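Local coordinates for protein ORF 37 (Human herpesvirus 8 type M, PDB 3FHD) that cuts double- and single-stranded DNA as an endonuclease and exonuclease, helping to process branched viral DNA intermediates so that unit-length linear genomes can be packaged, at residues Leu256-Asp259 with Pro260-Val264; Asn348-Arg351 with Glu352-His356. One frame throughout, in Å; residues are numbered along the deposited sequence.

Interaction 1 (Leu256-Asp259 with Pro260-Val264)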
loop_
_atom_site.group_PDB
_atom_site.type_symbol
_atom_site.label_atom_id
_atom_site.label_comp_id
_atom_site.label_asym_id
_atom_site.label_seq_id
_atom_site.Cartn_x
_atom_site.Cartn_y
_atom_site.Cartn_z
ATOM N N LEU A 256 12.374 -10.218 -3.332
ATOM C CA LEU A 256 11.162 -10.468 -4.135
ATOM C C LEU A 256 11.381 -10.362 -5.632
ATOM O O LEU A 256 12.170 -9.532 -6.104
ATOM C CB LEU A 256 10.000 -9.540 -3.733
ATOM C CG LEU A 256 9.194 -9.980 -2.507
ATOM C CD1 LEU A 256 8.310 -8.839 -2.066
ATOM C CD2 LEU A 256 8.370 -11.259 -2.744
ATOM N N GLN A 257 10.666 -11.221 -6.355
ATOM C CA GLN A 257 10.615 -11.218 -7.809
ATOM C C GLN A 257 9.152 -11.103 -8.232
ATOM O O GLN A 257 8.362 -12.038 -8.047
ATOM C CB GLN A 257 11.221 -12.506 -8.388
ATOM C CG GLN A 257 12.645 -12.360 -8.922
ATOM C CD GLN A 257 13.150 -13.592 -9.701
ATOM O OE1 GLN A 257 12.585 -14.693 -9.628
ATOM N NE2 GLN A 257 14.231 -13.399 -10.431
ATOM N N PHE A 258 8.808 -9.949 -8.796
ATOM C CA PHE A 258 7.536 -9.745 -9.456
ATOM C C PHE A 258 7.606 -10.259 -10.911
ATOM O O PHE A 258 8.411 -9.777 -11.717
ATOM C CB PHE A 258 7.187 -8.251 -9.466
ATOM C CG PHE A 258 6.907 -7.665 -8.110
ATOM C CD1 PHE A 258 5.673 -7.872 -7.484
ATOM C CD2 PHE A 258 7.850 -6.867 -7.477
ATOM C CE1 PHE A 258 5.387 -7.322 -6.227
ATOM C CE2 PHE A 258 7.566 -6.291 -6.193
ATOM C CZ PHE A 258 6.323 -6.530 -5.587
ATOM N N ASP A 259 6.782 -11.245 -11.250
ATOM C CA ASP A 259 6.619 -11.649 -12.649
ATOM C C ASP A 259 6.052 -10.452 -13.432
ATOM O O ASP A 259 5.160 -9.756 -12.925
ATOM C CB ASP A 259 5.656 -12.840 -12.744
ATOM C CG ASP A 259 5.631 -13.478 -14.120
ATOM O OD1 ASP A 259 6.708 -13.869 -14.621
ATOM O OD2 ASP A 259 4.528 -13.620 -14.697
ATOM N N PRO A 260 6.558 -10.210 -14.664
ATOM C CA PRO A 260 5.944 -9.174 -15.514
ATOM C C PRO A 260 4.415 -9.321 -15.684
ATOM O O PRO A 260 3.758 -8.351 -16.030
ATOM C CB PRO A 260 6.645 -9.359 -16.873
ATOM C CG PRO A 260 7.354 -10.667 -16.793
ATOM C CD PRO A 260 7.701 -10.850 -15.344
ATOM N N ASN A 261 3.864 -10.501 -15.409
ATOM C CA ASN A 261 2.420 -10.729 -15.454
ATOM C C ASN A 261 1.789 -11.108 -14.082
ATOM O O ASN A 261 0.818 -11.879 -14.007
ATOM C CB ASN A 261 2.115 -11.815 -16.471
ATOM C CG ASN A 261 2.438 -11.383 -17.907
ATOM O OD1 ASN A 261 1.966 -10.341 -18.374
ATOM N ND2 ASN A 261 3.246 -12.178 -18.604
ATOM N N CYS A 262 2.343 -10.578 -13.002
ATOM C CA CYS A 262 1.776 -10.826 -11.668
ATOM C C CYS A 262 0.416 -10.116 -11.548
ATOM O O CYS A 262 0.072 -9.277 -12.385
ATOM C CB CYS A 262 2.746 -10.361 -10.587
ATOM S SG CYS A 262 3.104 -8.636 -10.669
ATOM N N LYS A 263 -0.374 -10.487 -10.542
ATOM C CA LYS A 263 -1.661 -9.847 -10.300
ATOM C C LYS A 263 -1.584 -9.206 -8.922
ATOM O O LYS A 263 -1.293 -9.876 -7.944
ATOM C CB LYS A 263 -2.808 -10.847 -10.359
ATOM C CG LYS A 263 -3.100 -11.421 -11.769
ATOM C CD LYS A 263 -4.317 -12.353 -11.741
ATOM C CE LYS A 263 -4.741 -12.819 -13.142
ATOM N NZ LYS A 263 -5.056 -11.652 -14.029
ATOM N N VAL A 264 -1.797 -7.908 -8.857
ATOM C CA VAL A 264 -1.620 -7.196 -7.572
ATOM C C VAL A 264 -2.990 -6.780 -7.009
ATOM O O VAL A 264 -3.783 -6.143 -7.715
ATOM C CB VAL A 264 -0.613 -5.995 -7.713
ATOM C CG1 VAL A 264 -0.496 -5.220 -6.394
ATOM C CG2 VAL A 264 0.768 -6.512 -8.205
#

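Interaction 2 (Asn348-Arg351 with Glu352-His356)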
loop_
_atom_site.group_PDB
_atom_site.type_symbol
_atom_site.label_atom_id
_atom_site.label_comp_id
_atom_site.label_asym_id
_atom_site.label_seq_id
_atom_site.Cartn_x
_atom_site.Cartn_y
_atom_site.Cartn_z
ATOM N N ASN A 348 -9.891 16.716 -18.145
ATOM C CA ASN A 348 -9.436 15.807 -19.213
ATOM C C ASN A 348 -8.723 14.529 -18.709
ATOM O O ASN A 348 -8.920 13.442 -19.267
ATOM C CB ASN A 348 -8.668 16.538 -20.355
ATOM C CG ASN A 348 -7.393 17.272 -19.879
ATOM O OD1 ASN A 348 -7.255 17.616 -18.699
ATOM N ND2 ASN A 348 -6.458 17.531 -20.825
ATOM N N LEU A 349 -7.942 14.652 -17.641
ATOM C CA LEU A 349 -7.326 13.474 -17.009
ATOM C C LEU A 349 -8.405 12.512 -16.487
ATOM O O LEU A 349 -8.330 11.319 -16.726
ATOM C CB LEU A 349 -6.372 13.887 -15.887
ATOM C CG LEU A 349 -5.507 12.787 -15.249
ATOM C CD1 LEU A 349 -4.141 13.342 -14.912
ATOM C CD2 LEU A 349 -6.182 12.181 -14.021
ATOM N N ILE A 350 -9.419 13.047 -15.799
ATOM C CA ILE A 350 -10.544 12.224 -15.322
ATOM C C ILE A 350 -11.258 11.500 -16.469
ATOM O O ILE A 350 -11.498 10.289 -16.400
ATOM C CB ILE A 350 -11.541 13.014 -14.404
ATOM C CG1 ILE A 350 -10.936 13.259 -13.011
ATOM C CG2 ILE A 350 -12.852 12.251 -14.234
ATOM C CD1 ILE A 350 -10.704 11.999 -12.186
ATOM N N ARG A 351 -11.561 12.234 -17.540
ATOM C CA ARG A 351 -12.206 11.636 -18.705
ATOM C C ARG A 351 -11.412 10.447 -19.261
ATOM O O ARG A 351 -11.986 9.392 -19.575
ATOM C CB ARG A 351 -12.429 12.687 -19.788
ATOM C CG ARG A 351 -13.689 12.466 -20.567
ATOM C CD ARG A 351 -13.821 13.473 -21.710
ATOM N NE ARG A 351 -13.882 14.855 -21.224
ATOM C CZ ARG A 351 -14.998 15.514 -20.912
ATOM N NH1 ARG A 351 -16.202 14.939 -21.022
ATOM N NH2 ARG A 351 -14.904 16.767 -20.487
ATOM N N GLU A 352 -10.094 10.622 -19.358
ATOM C CA GLU A 352 -9.181 9.593 -19.879
ATOM C C GLU A 352 -9.174 8.349 -18.970
ATOM O O GLU A 352 -9.172 7.207 -19.450
ATOM C CB GLU A 352 -7.785 10.197 -20.030
ATOM C CG GLU A 352 -6.657 9.218 -20.356
ATOM C CD GLU A 352 -6.411 9.055 -21.852
ATOM O OE1 GLU A 352 -7.388 9.024 -22.651
ATOM O OE2 GLU A 352 -5.214 8.941 -22.229
ATOM N N CYS A 353 -9.190 8.583 -17.658
ATOM C CA CYS A 353 -9.213 7.490 -16.706
ATOM C C CYS A 353 -10.542 6.744 -16.786
ATOM O O CYS A 353 -10.557 5.521 -16.690
ATOM C CB CYS A 353 -8.964 7.986 -15.268
ATOM S SG CYS A 353 -7.261 8.607 -14.935
ATOM N N ILE A 354 -11.653 7.465 -16.940
ATOM C CA ILE A 354 -12.958 6.794 -17.099
ATOM C C ILE A 354 -12.962 5.949 -18.378
ATOM O O ILE A 354 -13.388 4.793 -18.361
ATOM C CB ILE A 354 -14.159 7.773 -17.037
ATOM C CG1 ILE A 354 -14.327 8.321 -15.612
ATOM C CG2 ILE A 354 -15.469 7.066 -17.454
ATOM C CD1 ILE A 354 -15.248 9.521 -15.492
ATOM N N LEU A 355 -12.464 6.535 -19.476
ATOM C CA LEU A 355 -12.311 5.832 -20.756
ATOM C C LEU A 355 -11.641 4.450 -20.621
ATOM O O LEU A 355 -12.059 3.484 -21.265
ATOM C CB LEU A 355 -11.533 6.702 -21.763
ATOM C CG LEU A 355 -11.449 6.111 -23.172
ATOM C CD1 LEU A 355 -12.864 6.003 -23.747
ATOM C CD2 LEU A 355 -10.552 6.951 -24.070
ATOM N N HIS A 356 -10.606 4.373 -19.786
ATOM C CA HIS A 356 -9.839 3.148 -19.584
ATOM C C HIS A 356 -10.331 2.269 -18.436
ATOM O O HIS A 356 -9.751 1.198 -18.188
ATOM C CB HIS A 356 -8.363 3.506 -19.390
ATOM C CG HIS A 356 -7.709 3.902 -20.673
ATOM N ND1 HIS A 356 -7.805 5.176 -21.189
ATOM C CD2 HIS A 356 -7.044 3.168 -21.594
ATOM C CE1 HIS A 356 -7.183 5.222 -22.356
ATOM N NE2 HIS A 356 -6.722 4.014 -22.629
#

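Interaction 1 (Leu256-Asp259 with Pro260-Val264)
The carbonyl oxygen of Asp259 is what closes this corner: Cys262 N donates to Asp259 O at 2.9 Å, the bond from first to fourth residue of a type I beta turn. The N-H leans in above the plane of the carbonyl, with a C=O...N angle of 122°, a bent approach imposed by so short a loop of chain. Cys262 SG lies 3.3 Å from the same Asp259 O, brought there by a chi1 of 61° that sets the sulfur between its own backbone N and carbonyl carbon.

The carboxylate of Asp259 adds a second, weaker link. A chi1 of -169° turns CG away from the backbone N and alongside the carbonyl carbon, where OD2 accepts a weak hydrogen bond from Asn261 N at 3.3 Å and OD1 rests against Pro260 CD at the same distance. A short acidic side chain suits this first position because it can reach forward to the amide two residues on. Pro260 suits the second, its ring holding phi near the value a type I turn requires, and it has no N-H to satisfy. Asn261 fills the third position, where asparagine is common in type I turns and polar enough for an exposed place; its ND2 makes a weak hydrogen bond to Leu419 O.

On the buried side, Phe258 CD1 meets Cys262 SG at 4.2 Å, a sulfur-aromatic contact in which the sulfur stands obliquely to the ring. Both side chains also pack on Val248, so a flat ring and a small thiol cover the same valine. The arrangement is a type I turn leading from strand 256-259, of a small antiparallel pair, into strand 262-269 of the main mixed sheet, the strand of this PD-(D/E)XK nuclease fold that carries the magnesium ligands Glu266 and Ile267.

Interaction 2 (Asn348-Arg351 with Glu352-His356)
Leu349 and Cys353, one helical turn apart, make the first of two apolar contacts: Leu349 CD2 lies alongside Cys353 SG at 3.8 Å. The sulfur, anti to its own carbonyl carbon (chi1 -69°), points back toward the start of the helix and so comes beside the leucine branch. In the second, Ile350 CG2 meets Ile354 CD1, also at 3.8 Å, the two branched chains crossing at a slant. Ile354 is extended at chi2 (166°), which carries its terminal methyl back to its neighbour.

These i to i+4 pairs belong to a short amphipathic alpha-helix, 348-355. Leu349 and Cys353 rest on Ala470 of helix 468-489, a small residue, consistent with close approach of the two helices, whereas Ile350 touches Val391 and Ile354 touches Tyr329, both in loops. Asn348 and Arg351 are exposed, as their polar ends suit; Leu355, also exposed, is an exception to the pattern.

Four main-chain bonds tie one turn to the next, among them Glu352 N to Asn348 O at 3.1 Å and Ile354 N to Ile350 O at 2.9 Å.

At the C-terminal end, two donors of His356 reach Glu352 O from opposite faces of its carbonyl plane: the backbone N at 3.2 Å and the ring ND1 at 3.0 Å. Histidine suits this place because ND1 sits close enough to its own backbone to reach the same oxygen. The acceptor lies in the imidazole plane, and the ND1-H points at it almost straight (166°), which probably limits the ring's rotation.

Interactions 1 and 2 share no helix or strand: their centres are 26 Å apart and their nearest atoms about 14 Å. Interaction 1 lies deeper in the chain, about 15 Å from its centre against about 23 Å for interaction 2, and it joins two sheets on the approach to the magnesium site. Interaction 2 stays within one peripheral helix away from the annotated sites. Each is partly buried and sets a cysteine against an apolar neighbour, aromatic in 256-264 and aliphatic in 348-356. Their backbone bonding differs with the architecture: one bent main-chain bond, backed by a weak carboxylate bond, turns the chain through a corner in one, while repeated, straighter bonds carry it forward in the other.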